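Local coordinates for pectate lyase (Erwinia chrysanthemi, PDB 1RU4), which catalyses, as a pectate lyase, the eliminative cleavage of the polygalacturonate chains of pectate, on a parallel beta-helix scaffold, at residues S97-D100 with S101-V104; M36-S39 with A40-A44; A43-N46 with P47-I51; P61-Q64 with G65-N68; I51-P55 with G56-I60. All coordinates share one frame; numbering follows the deposited sequence.

Contact 1. Residues S97-D100 with S101-V104; sequences SFPD and SQWV
Phe-98 meets Val-104 through the rim of its ring: Val-104 CG2 lies 3.7 Å from Phe-98 CE2, close to the ring plane, so this is an edge contact and not a stack. The two side chains stand roughly perpendicular. Val-104 presents this methyl because its CG1 is the branch opposite the backbone N (chi1 169°), which leaves CG2 opposite the carbonyl carbon and facing the phenyl rim. Phe-98 CD2 also lies 3.8 Å from Gln-102 O, which approaches the ring obliquely. One residue on, the pyrrolidine of Pro-99 packs against the aliphatic start of Gln-102, with Pro-99 CD 3.9 Å from Gln-102 CB.

A type I beta turn from Pro-99 to Gln-102 brings the flanking residues Phe-98 and Val-104 together. Its closing bond, Gln-102 N to Pro-99 O, is 3.2 Å long and bent at the hydrogen to 150°. The same Pro-99 O also accepts from Arg-150 NE, while Arg-150 NH2 donates to Phe-98 O, so one guanidinium ties two successive carbonyls. The Phe-98 ring additionally meets Tyr-62 edge-to-face. The arrangement is that of a turn within a long surface loop between consecutive strands, 92-95 and 110-112, of a parallel beta-helix.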
loop_
_atom_site.group_PDB
_atom_site.type_symbol
_atom_site.label_atom_id
_atom_site.label_comp_id
_atom_site.label_asym_id
_atom_site.label_seq_id
_atom_site.Cartn_x
_atom_site.Cartn_y
_atom_site.Cartn_z
ATOM N N SER A 97 13.353 -8.134 14.573
ATOM C CA SER A 97 13.615 -8.131 16.015
ATOM C C SER A 97 13.974 -6.841 16.757
ATOM O O SER A 97 14.428 -6.905 17.903
ATOM C CB SER A 97 14.677 -9.191 16.331
ATOM O OG SER A 97 14.324 -10.452 15.787
ATOM N N PHE A 98 13.767 -5.679 16.148
ATOM C CA PHE A 98 14.100 -4.434 16.835
ATOM C C PHE A 98 13.163 -4.101 17.991
ATOM O O PHE A 98 11.946 -4.240 17.871
ATOM C CB PHE A 98 14.103 -3.252 15.860
ATOM C CG PHE A 98 15.439 -2.985 15.243
ATOM C CD1 PHE A 98 15.916 -3.784 14.213
ATOM C CD2 PHE A 98 16.234 -1.938 15.708
ATOM C CE1 PHE A 98 17.170 -3.551 13.652
ATOM C CE2 PHE A 98 17.488 -1.696 15.155
ATOM C CZ PHE A 98 17.958 -2.505 14.124
ATOM N N PRO A 99 13.726 -3.722 19.154
ATOM C CA PRO A 99 12.881 -3.369 20.298
ATOM C C PRO A 99 12.100 -2.118 19.896
ATOM O O PRO A 99 12.504 -1.396 18.976
ATOM C CB PRO A 99 13.904 -3.046 21.386
ATOM C CG PRO A 99 15.034 -3.960 21.063
ATOM C CD PRO A 99 15.139 -3.800 19.557
ATOM N N ASP A 100 10.996 -1.856 20.582
ATOM C CA ASP A 100 10.130 -0.730 20.235
ATOM C C ASP A 100 10.812 0.639 20.239
ATOM O O ASP A 100 10.510 1.487 19.400
ATOM C CB ASP A 100 8.903 -0.710 21.153
ATOM C CG ASP A 100 8.000 -1.920 20.958
ATOM O OD1 ASP A 100 7.040 -2.072 21.740
ATOM O OD2 ASP A 100 8.242 -2.717 20.026
ATOM N N SER A 101 11.747 0.840 21.161
ATOM C CA SER A 101 12.421 2.130 21.306
ATOM C C SER A 101 13.653 2.304 20.419
ATOM O O SER A 101 14.168 3.415 20.278
ATOM C CB SER A 101 12.821 2.340 22.769
ATOM O OG SER A 101 13.726 1.333 23.190
ATOM N N GLN A 102 14.117 1.211 19.821
ATOM C CA GLN A 102 15.343 1.232 19.029
ATOM C C GLN A 102 15.116 1.373 17.529
ATOM O O GLN A 102 14.109 0.919 16.995
ATOM C CB GLN A 102 16.159 -0.034 19.298
ATOM C CG GLN A 102 16.595 -0.210 20.745
ATOM C CD GLN A 102 17.621 0.818 21.182
ATOM O OE1 GLN A 102 18.599 1.075 20.482
ATOM N NE2 GLN A 102 17.405 1.408 22.352
ATOM N N TRP A 103 16.083 1.995 16.860
ATOM C CA TRP A 103 16.073 2.145 15.409
ATOM C C TRP A 103 17.491 2.448 14.931
ATOM O O TRP A 103 18.317 2.961 15.694
ATOM C CB TRP A 103 15.113 3.262 14.973
ATOM C CG TRP A 103 15.498 4.621 15.481
ATOM C CD1 TRP A 103 15.212 5.149 16.709
ATOM C CD2 TRP A 103 16.273 5.607 14.791
ATOM N NE1 TRP A 103 15.765 6.399 16.827
ATOM C CE2 TRP A 103 16.422 6.707 15.665
ATOM C CE3 TRP A 103 16.856 5.669 13.519
ATOM C CZ2 TRP A 103 17.135 7.857 15.308
ATOM C CZ3 TRP A 103 17.566 6.814 13.164
ATOM C CH2 TRP A 103 17.698 7.892 14.058
ATOM N N VAL A 104 17.772 2.089 13.681
ATOM C CA VAL A 104 19.076 2.323 13.068
ATOM C C VAL A 104 18.887 2.930 11.679
ATOM O O VAL A 104 18.147 2.396 10.847
ATOM C CB VAL A 104 19.902 1.006 12.949
ATOM C CG1 VAL A 104 21.133 1.222 12.066
ATOM C CG2 VAL A 104 20.338 0.525 14.328
#

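Contact 2. Residues M36-S39 with A40-A44; sequences MSFS and AAMAA
Met-42 lies across one face of the Phe-38 ring, one helical turn further on, in a Met-aromatic contact on helix 38-44, the short helix near the N-terminal end of the parallel beta-helix. The methylene does most of the touching: Met-42 CG sits 4.0 Å from the ring centroid and 19° off the normal, displaced toward the rim, a CH-pi contact. The sulfur is further out and oblique, with Met-42 SD 4.5 Å from the Phe-38 centroid. Phe-38 can receive it because its CG is trans to the backbone N (chi1 -175°), which sends the ring out from the helix, leaning slightly toward Met-42, while Met-42 folds at both chi2 and chi3 and keeps its sulfur close to the ring instead of stretching away.

At the base of the two side chains, Met-42 N donates to Phe-38 O at 2.9 Å, one of the successive i to i+4 bonds of the helix. Met-42 and Phe-38 also share neighbours beyond the helix: both touch Ile-51 of strand 50-53 and Phe-72, and the Phe-38 ring meets Phe-94 edge-to-face. The helix thus turns this aromatic side to the strands.

At the start of the helix, Ser-37 holds the N-cap position, and its OG is hydrogen-bonded to Ser-39 OG at 3.1 Å. Met-36, just ahead of the cap, bends at chi3 and lays its terminal methyl along the first turn, Met-36 CE lying 3.7 Å from Ala-40 CB and 3.6 Å from Ala-41 N.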
loop_
_atom_site.group_PDB
_atom_site.type_symbol
_atom_site.label_atom_id
_atom_site.label_comp_id
_atom_site.label_asym_id
_atom_site.label_seq_id
_atom_site.Cartn_x
_atom_site.Cartn_y
_atom_site.Cartn_z
ATOM N N MET A 36 16.644 -25.782 3.023
ATOM C CA MET A 36 17.865 -24.994 3.124
ATOM C C MET A 36 17.527 -23.657 3.784
ATOM O O MET A 36 16.350 -23.332 3.976
ATOM C CB MET A 36 18.483 -24.785 1.735
ATOM C CG MET A 36 17.654 -23.938 0.779
ATOM S SD MET A 36 18.052 -24.243 -0.964
ATOM C CE MET A 36 19.711 -23.658 -1.059
ATOM N N SER A 37 18.553 -22.903 4.169
ATOM C CA SER A 37 18.341 -21.599 4.793
ATOM C C SER A 37 17.955 -20.565 3.740
ATOM O O SER A 37 18.192 -20.766 2.545
ATOM C CB SER A 37 19.602 -21.141 5.528
ATOM O OG SER A 37 20.666 -20.904 4.622
ATOM N N PHE A 38 17.373 -19.457 4.186
ATOM C CA PHE A 38 16.987 -18.390 3.269
ATOM C C PHE A 38 18.210 -17.828 2.552
ATOM O O PHE A 38 18.170 -17.590 1.347
ATOM C CB PHE A 38 16.247 -17.269 4.008
ATOM C CG PHE A 38 15.705 -16.197 3.097
ATOM C CD1 PHE A 38 14.687 -16.484 2.192
ATOM C CD2 PHE A 38 16.223 -14.906 3.132
ATOM C CE1 PHE A 38 14.192 -15.502 1.334
ATOM C CE2 PHE A 38 15.735 -13.916 2.277
ATOM C CZ PHE A 38 14.717 -14.217 1.376
ATOM N N SER A 39 19.301 -17.641 3.294
ATOM C CA SER A 39 20.539 -17.117 2.720
ATOM C C SER A 39 21.128 -18.040 1.651
ATOM O O SER A 39 21.614 -17.571 0.623
ATOM C CB SER A 39 21.574 -16.842 3.816
ATOM O OG SER A 39 21.884 -18.014 4.549
ATOM N N ALA A 40 21.068 -19.350 1.888
ATOM C CA ALA A 40 21.581 -20.325 0.926
ATOM C C ALA A 40 20.767 -20.285 -0.366
ATOM O O ALA A 40 21.326 -20.327 -1.465
ATOM C CB ALA A 40 21.558 -21.726 1.526
ATOM N N ALA A 41 19.448 -20.179 -0.227
ATOM C CA ALA A 41 18.560 -20.101 -1.385
ATOM C C ALA A 41 18.815 -18.824 -2.179
ATOM O O ALA A 41 18.845 -18.843 -3.409
ATOM C CB ALA A 41 17.112 -20.168 -0.942
ATOM N N MET A 42 19.005 -17.715 -1.467
ATOM C CA MET A 42 19.308 -16.431 -2.093
ATOM C C MET A 42 20.591 -16.489 -2.925
ATOM O O MET A 42 20.676 -15.881 -3.992
ATOM C CB MET A 42 19.439 -15.350 -1.023
ATOM C CG MET A 42 18.116 -14.896 -0.432
ATOM S SD MET A 42 17.251 -13.770 -1.529
ATOM C CE MET A 42 18.175 -12.259 -1.189
ATOM N N ALA A 43 21.581 -17.227 -2.432
ATOM C CA ALA A 43 22.848 -17.370 -3.138
ATOM C C ALA A 43 22.704 -18.180 -4.427
ATOM O O ALA A 43 23.318 -17.855 -5.441
ATOM C CB ALA A 43 23.885 -18.010 -2.227
ATOM N N ALA A 44 21.855 -19.205 -4.390
ATOM C CA ALA A 44 21.681 -20.114 -5.522
ATOM C C ALA A 44 20.672 -19.691 -6.590
ATOM O O ALA A 44 20.869 -19.967 -7.775
ATOM C CB ALA A 44 21.334 -21.505 -5.010
#

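Contact 3. Residues A43-N46 with P47-I51; sequences AAVN and PGELI
Glu-49 reaches back to Asn-46 because its CG stands opposite its own carbonyl carbon (chi1 -59°) and the chain then runs straight through chi2, carrying the carboxylate alongside the backbone of Asn-46. There Glu-49 OE2 accepts from Asn-46 N at 2.9 Å. The bond is bent, and the amide comes from above the carboxylate plane, 48° out of it. The same OE2 is also hydrogen-bonded to Tyr-17 OH, so two partners hold this oxygen of a buried residue. The other oxygen, Glu-49 OE1, accepts a hydrogen bond from a water 2.8 Å away, and that water in turn accepts from Asn-46 ND2, also at 2.8 Å; the bridge joins the two side chains and limits rotation of the carboxylate.

Inside this grip the backbone makes a type II beta turn from Asn-46 to Glu-49, closed by Glu-49 N to Asn-46 O at 3.0 Å. Gly-48 fits the turn because at its positive phi a side chain would be jammed against the preceding carbonyl O. The turn reverses the chain between helix 38-44 and strand 50-53, in an early coil of the beta-helix.

Apolar packing lies on the inner side. Val-45 and Ile-51 cross at about a right angle, with Val-45 CG1 4.0 Å from Ile-51 CD1. Val-45 and Glu-49 run past each other in opposite directions, Val-45 CG2 lying 3.9 Å from Glu-49 CB.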
loop_
_atom_site.group_PDB
_atom_site.type_symbol
_atom_site.label_atom_id
_atom_site.label_comp_id
_atom_site.label_asym_id
_atom_site.label_seq_id
_atom_site.Cartn_x
_atom_site.Cartn_y
_atom_site.Cartn_z
ATOM N N ALA A 43 21.581 -17.227 -2.432
ATOM C CA ALA A 43 22.848 -17.370 -3.138
ATOM C C ALA A 43 22.704 -18.180 -4.427
ATOM O O ALA A 43 23.318 -17.855 -5.441
ATOM C CB ALA A 43 23.885 -18.010 -2.227
ATOM N N ALA A 44 21.855 -19.205 -4.390
ATOM C CA ALA A 44 21.681 -20.114 -5.522
ATOM C C ALA A 44 20.672 -19.691 -6.590
ATOM O O ALA A 44 20.869 -19.967 -7.775
ATOM C CB ALA A 44 21.334 -21.505 -5.010
ATOM N N VAL A 45 19.599 -19.024 -6.176
ATOM C CA VAL A 45 18.493 -18.698 -7.076
ATOM C C VAL A 45 18.856 -17.903 -8.336
ATOM O O VAL A 45 19.673 -16.982 -8.298
ATOM C CB VAL A 45 17.347 -17.986 -6.311
ATOM C CG1 VAL A 45 17.753 -16.569 -5.922
ATOM C CG2 VAL A 45 16.065 -18.002 -7.130
ATOM N N ASN A 46 18.232 -18.278 -9.450
ATOM C CA ASN A 46 18.444 -17.625 -10.740
ATOM C C ASN A 46 17.115 -17.156 -11.337
ATOM O O ASN A 46 16.048 -17.560 -10.869
ATOM C CB ASN A 46 19.160 -18.587 -11.695
ATOM C CG ASN A 46 20.644 -18.673 -11.415
ATOM O OD1 ASN A 46 21.313 -17.651 -11.274
ATOM N ND2 ASN A 46 21.162 -19.891 -11.304
ATOM N N PRO A 47 17.158 -16.287 -12.368
ATOM C CA PRO A 47 15.933 -15.781 -13.003
ATOM C C PRO A 47 14.946 -16.876 -13.395
ATOM O O PRO A 47 15.328 -17.889 -13.986
ATOM C CB PRO A 47 16.472 -15.048 -14.230
ATOM C CG PRO A 47 17.765 -14.504 -13.736
ATOM C CD PRO A 47 18.350 -15.683 -12.991
ATOM N N GLY A 48 13.684 -16.676 -13.026
ATOM C CA GLY A 48 12.641 -17.637 -13.340
ATOM C C GLY A 48 12.454 -18.733 -12.306
ATOM O O GLY A 48 11.527 -19.538 -12.413
ATOM N N GLU A 49 13.340 -18.775 -11.315
ATOM C CA GLU A 49 13.274 -19.786 -10.266
ATOM C C GLU A 49 12.567 -19.255 -9.020
ATOM O O GLU A 49 12.323 -18.052 -8.903
ATOM C CB GLU A 49 14.676 -20.304 -9.938
ATOM C CG GLU A 49 15.369 -20.919 -11.155
ATOM C CD GLU A 49 16.759 -21.456 -10.871
ATOM O OE1 GLU A 49 17.240 -22.280 -11.679
ATOM O OE2 GLU A 49 17.378 -21.057 -9.864
ATOM N N LEU A 50 12.254 -20.156 -8.093
ATOM C CA LEU A 50 11.450 -19.810 -6.926
ATOM C C LEU A 50 12.022 -20.245 -5.583
ATOM O O LEU A 50 12.361 -21.415 -5.381
ATOM C CB LEU A 50 10.043 -20.404 -7.091
ATOM C CG LEU A 50 9.105 -20.549 -5.884
ATOM C CD1 LEU A 50 8.654 -19.191 -5.364
ATOM C CD2 LEU A 50 7.900 -21.381 -6.287
ATOM N N ILE A 51 12.111 -19.290 -4.662
ATOM C CA ILE A 51 12.465 -19.588 -3.281
ATOM C C ILE A 51 11.128 -19.804 -2.570
ATOM O O ILE A 51 10.379 -18.851 -2.322
ATOM C CB ILE A 51 13.237 -18.416 -2.619
ATOM C CG1 ILE A 51 14.556 -18.169 -3.358
ATOM C CG2 ILE A 51 13.504 -18.722 -1.146
ATOM C CD1 ILE A 51 15.377 -17.032 -2.789
HETATM O O HOH W 1 20.018 -22.448 -11.673
#

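Contact 4. Residues P61-Q64 with G65-N68; sequences PYTQ and GKGN
The amide nitrogen of Asn-68 is held by two carbonyls: ND2 donates to Pro-61 O and to Phe-96 O. The bond from Asn-68 ND2 to Pro-61 O is 3.0 Å long and almost straight at the hydrogen, 171°. It is well directed at the donor, since Pro-61 O lies within 6° of the Asn-68 amide plane. At the acceptor it is not, because the nitrogen stands well above the carbonyl plane and avoids the lone pairs. The amide therefore spans the base of the loop, joining residues near its two ends, with its rotation fixed by the two acceptors.

Toward the tip, the chain reverses through a type II beta turn from Thr-63 to Lys-66, closed by Lys-66 N to Thr-63 O at 3.1 Å. Gly-65 occupies the position of positive phi (77°), which favours glycine. Between tip and base a water links the two arms: it accepts from Thr-63 N at 3.0 Å and donates to Lys-66 O at 2.7 Å, two atoms that make no direct bond. Across the turn the side chains meet apolarly, with Thr-63 CG2 3.8 Å from CD of Lys-66, whose chain is fully extended.

Tyr-62 faces another loop, where its side chain packs on Pro-99 and Gln-102. Asn-68 touches Phe-98 of that same loop. The whole loop leaves the beta-helix after strand 56-59, lies against the loop that follows strand 92-95, and returns to the body at strand 70-72.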
loop_
_atom_site.group_PDB
_atom_site.type_symbol
_atom_site.label_atom_id
_atom_site.label_comp_id
_atom_site.label_asym_id
_atom_site.label_seq_id
_atom_site.Cartn_x
_atom_site.Cartn_y
_atom_site.Cartn_z
ATOM N N PRO A 61 18.224 -12.008 13.901
ATOM C CA PRO A 61 18.720 -11.505 15.187
ATOM C C PRO A 61 18.986 -10.003 15.209
ATOM O O PRO A 61 19.436 -9.421 14.218
ATOM C CB PRO A 61 20.016 -12.293 15.383
ATOM C CG PRO A 61 19.731 -13.584 14.693
ATOM C CD PRO A 61 19.067 -13.117 13.419
ATOM N N TYR A 62 18.700 -9.391 16.352
ATOM C CA TYR A 62 18.940 -7.971 16.570
ATOM C C TYR A 62 20.168 -7.779 17.456
ATOM O O TYR A 62 20.383 -8.532 18.408
ATOM C CB TYR A 62 17.710 -7.329 17.228
ATOM C CG TYR A 62 18.002 -6.093 18.057
ATOM C CD1 TYR A 62 18.135 -4.843 17.459
ATOM C CD2 TYR A 62 18.142 -6.179 19.444
ATOM C CE1 TYR A 62 18.401 -3.705 18.220
ATOM C CE2 TYR A 62 18.409 -5.051 20.211
ATOM C CZ TYR A 62 18.534 -3.817 19.594
ATOM O OH TYR A 62 18.778 -2.695 20.354
ATOM N N THR A 63 20.971 -6.773 17.120
ATOM C CA THR A 63 22.128 -6.383 17.920
ATOM C C THR A 63 22.077 -4.864 18.051
ATOM O O THR A 63 22.030 -4.153 17.047
ATOM C CB THR A 63 23.457 -6.792 17.250
ATOM O OG1 THR A 63 23.482 -8.212 17.056
ATOM C CG2 THR A 63 24.640 -6.391 18.125
ATOM N N GLN A 64 22.071 -4.377 19.290
ATOM C CA GLN A 64 21.950 -2.946 19.571
ATOM C C GLN A 64 22.947 -2.098 18.782
ATOM O O GLN A 64 24.147 -2.383 18.763
ATOM C CB GLN A 64 22.110 -2.694 21.078
ATOM C CG GLN A 64 21.466 -1.404 21.601
ATOM C CD GLN A 64 22.227 -0.145 21.225
ATOM O OE1 GLN A 64 21.631 0.858 20.825
ATOM N NE2 GLN A 64 23.548 -0.185 21.362
ATOM N N GLY A 65 22.428 -1.072 18.110
ATOM C CA GLY A 65 23.266 -0.153 17.359
ATOM C C GLY A 65 23.777 -0.651 16.019
ATOM O O GLY A 65 24.634 -0.012 15.411
ATOM N N LYS A 66 23.260 -1.784 15.549
ATOM C CA LYS A 66 23.695 -2.353 14.276
ATOM C C LYS A 66 22.516 -2.730 13.384
ATOM O O LYS A 66 21.493 -3.215 13.870
ATOM C CB LYS A 66 24.567 -3.589 14.512
ATOM C CG LYS A 66 25.839 -3.311 15.295
ATOM C CD LYS A 66 26.676 -4.566 15.460
ATOM C CE LYS A 66 27.919 -4.291 16.293
ATOM N NZ LYS A 66 28.749 -5.515 16.473
ATOM N N GLY A 67 22.665 -2.494 12.083
ATOM C CA GLY A 67 21.628 -2.869 11.134
ATOM C C GLY A 67 21.663 -4.356 10.829
ATOM O O GLY A 67 22.712 -4.992 10.960
ATOM N N ASN A 68 20.525 -4.920 10.430
ATOM C CA ASN A 68 20.449 -6.346 10.102
ATOM C C ASN A 68 19.670 -6.605 8.806
ATOM O O ASN A 68 19.118 -7.688 8.591
ATOM C CB ASN A 68 19.856 -7.140 11.276
ATOM C CG ASN A 68 18.452 -6.691 11.646
ATOM O OD1 ASN A 68 17.903 -5.766 11.051
ATOM N ND2 ASN A 68 17.861 -7.359 12.632
HETATM O O HOH W 2 20.370 -5.607 14.430
#

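Contact 5. Residues I51-P55 with G56-I60; sequences ILLKP and GTYTI
The Tyr-58 ring meets the carbonyl of Lys-54 at its edge: Lys-54 O lies near the ring plane, 3.5 Å from CE1 of Tyr-58. Leu-53 approaches the same end of the ring obliquely, with its CD2 4.1 Å from Tyr-58 CZ and its CB 3.6 Å from Tyr-58 OH. Beyond the two segments the tyrosine also meets the ring of Phe-94, the planes being about 15° apart and so nearly parallel.

The polar link is a short hydrogen bond in which Tyr-58 OH donates to Lys-54 O at 2.7 Å. It lies in the carbonyl plane and uses a lone pair, with a C=O to donor angle of 127°. This bond holds the hydroxyl end of a buried ring and satisfies it across the bend. Lys-54 N is also close to Tyr-58 OH, at 3.1 Å, but the angle is too poor for a bond. Tyr-58 comes into position because its CG is opposite the carbonyl carbon (chi1 -65°), which swings the phenol back over the corner between the strands.

That corner is made by Lys-54, Pro-55 and Gly-56. The backbone angles of Gly-56 require glycine, since a CB would clash with Pro-55 O. Leu-53 packs further on Val-19, Ala-92 and Phe-94, and Tyr-58 on Ala-92, so these two side chains belong to the apolar lining next to the bend. Such a sharp corner, taking the chain from strand 50-53 of one parallel sheet to strand 56-59 of another, is characteristic of a coil of a right-handed parallel beta-helix.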
loop_
_atom_site.group_PDB
_atom_site.type_symbol
_atom_site.label_atom_id
_atom_site.label_comp_id
_atom_site.label_asym_id
_atom_site.label_seq_id
_atom_site.Cartn_x
_atom_site.Cartn_y
_atom_site.Cartn_z
ATOM N N ILE A 51 12.111 -19.290 -4.662
ATOM C CA ILE A 51 12.465 -19.588 -3.281
ATOM C C ILE A 51 11.128 -19.804 -2.570
ATOM O O ILE A 51 10.379 -18.851 -2.322
ATOM C CB ILE A 51 13.237 -18.416 -2.619
ATOM C CG1 ILE A 51 14.556 -18.169 -3.358
ATOM C CG2 ILE A 51 13.504 -18.722 -1.146
ATOM C CD1 ILE A 51 15.377 -17.032 -2.789
ATOM N N LEU A 52 10.801 -21.066 -2.318
ATOM C CA LEU A 52 9.532 -21.423 -1.694
ATOM C C LEU A 52 9.682 -21.536 -0.181
ATOM O O LEU A 52 10.384 -22.414 0.328
ATOM C CB LEU A 52 9.005 -22.733 -2.278
ATOM C CG LEU A 52 7.573 -23.117 -1.907
ATOM C CD1 LEU A 52 6.599 -22.097 -2.478
ATOM C CD2 LEU A 52 7.259 -24.508 -2.437
ATOM N N LEU A 53 9.012 -20.632 0.524
ATOM C CA LEU A 53 9.098 -20.548 1.975
ATOM C C LEU A 53 8.015 -21.343 2.695
ATOM O O LEU A 53 6.828 -21.199 2.407
ATOM C CB LEU A 53 8.997 -19.081 2.404
ATOM C CG LEU A 53 9.981 -18.102 1.756
ATOM C CD1 LEU A 53 9.528 -16.671 1.995
ATOM C CD2 LEU A 53 11.380 -18.323 2.306
ATOM N N LYS A 54 8.428 -22.181 3.639
ATOM C CA LYS A 54 7.471 -22.873 4.492
ATOM C C LYS A 54 6.791 -21.791 5.329
ATOM O O LYS A 54 7.460 -20.892 5.843
ATOM C CB LYS A 54 8.197 -23.854 5.415
ATOM C CG LYS A 54 7.288 -24.620 6.360
ATOM C CD LYS A 54 8.099 -25.426 7.357
ATOM C CE LYS A 54 7.206 -26.103 8.384
ATOM N NZ LYS A 54 8.007 -26.815 9.416
ATOM N N PRO A 55 5.451 -21.828 5.432
ATOM C CA PRO A 55 4.757 -20.810 6.231
ATOM C C PRO A 55 5.283 -20.798 7.668
ATOM O O PRO A 55 5.505 -21.852 8.265
ATOM C CB PRO A 55 3.301 -21.265 6.166
ATOM C CG PRO A 55 3.212 -21.887 4.802
ATOM C CD PRO A 55 4.486 -22.704 4.744
ATOM N N GLY A 56 5.518 -19.599 8.194
ATOM C CA GLY A 56 6.042 -19.463 9.540
ATOM C C GLY A 56 6.751 -18.138 9.735
ATOM O O GLY A 56 6.572 -17.209 8.942
ATOM N N THR A 57 7.556 -18.056 10.791
ATOM C CA THR A 57 8.304 -16.844 11.110
ATOM C C THR A 57 9.802 -17.061 10.923
ATOM O O THR A 57 10.374 -18.035 11.423
ATOM C CB THR A 57 8.035 -16.378 12.561
ATOM O OG1 THR A 57 6.637 -16.101 12.719
ATOM C CG2 THR A 57 8.827 -15.113 12.880
ATOM N N TYR A 58 10.413 -16.148 10.173
ATOM C CA TYR A 58 11.844 -16.150 9.907
ATOM C C TYR A 58 12.449 -15.002 10.712
ATOM O O TYR A 58 12.237 -13.831 10.400
ATOM C CB TYR A 58 12.083 -15.964 8.407
ATOM C CG TYR A 58 11.556 -17.123 7.585
ATOM C CD1 TYR A 58 10.187 -17.281 7.359
ATOM C CD2 TYR A 58 12.422 -18.095 7.089
ATOM C CE1 TYR A 58 9.694 -18.388 6.665
ATOM C CE2 TYR A 58 11.943 -19.202 6.393
ATOM C CZ TYR A 58 10.578 -19.344 6.188
ATOM O OH TYR A 58 10.103 -20.457 5.533
ATOM N N THR A 59 13.162 -15.352 11.780
ATOM C CA THR A 59 13.688 -14.355 12.707
ATOM C C THR A 59 15.140 -13.957 12.450
ATOM O O THR A 59 16.045 -14.790 12.499
ATOM C CB THR A 59 13.540 -14.839 14.166
ATOM O OG1 THR A 59 12.170 -15.175 14.417
ATOM C CG2 THR A 59 13.979 -13.758 15.150
ATOM N N ILE A 60 15.349 -12.675 12.159
ATOM C CA ILE A 60 16.692 -12.128 11.981
ATOM C C ILE A 60 17.113 -11.523 13.320
ATOM O O ILE A 60 16.438 -10.636 13.842
ATOM C CB ILE A 60 16.737 -11.024 10.886
ATOM C CG1 ILE A 60 16.262 -11.569 9.532
ATOM C CG2 ILE A 60 18.153 -10.480 10.742
ATOM C CD1 ILE A 60 14.752 -11.585 9.355
#

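Contacts 2, 3 and 5 follow the chain through one early coil: contacts 2 and 3 share the end of helix 38-44, and contacts 3 and 5 share Ile-51 on strand 50-53. All three are partly buried, and Phe-38 of contact 2 packs on Leu-53 of contact 5. Contacts 1 and 4 are surface loops whose centres are about 9 Å apart and which touch. Ser-97 OG of contact 1 probably bonds Ile-60 O of contact 5. Methionine-aromatic packing marks contact 2, a buried tyrosine bonded to a backbone carbonyl contact 5, a buried glutamate contact 3. Each surface contact has a backbone-closed beta turn, joined by apolar packing in contact 1 and by a side-chain amide and a water in contact 4.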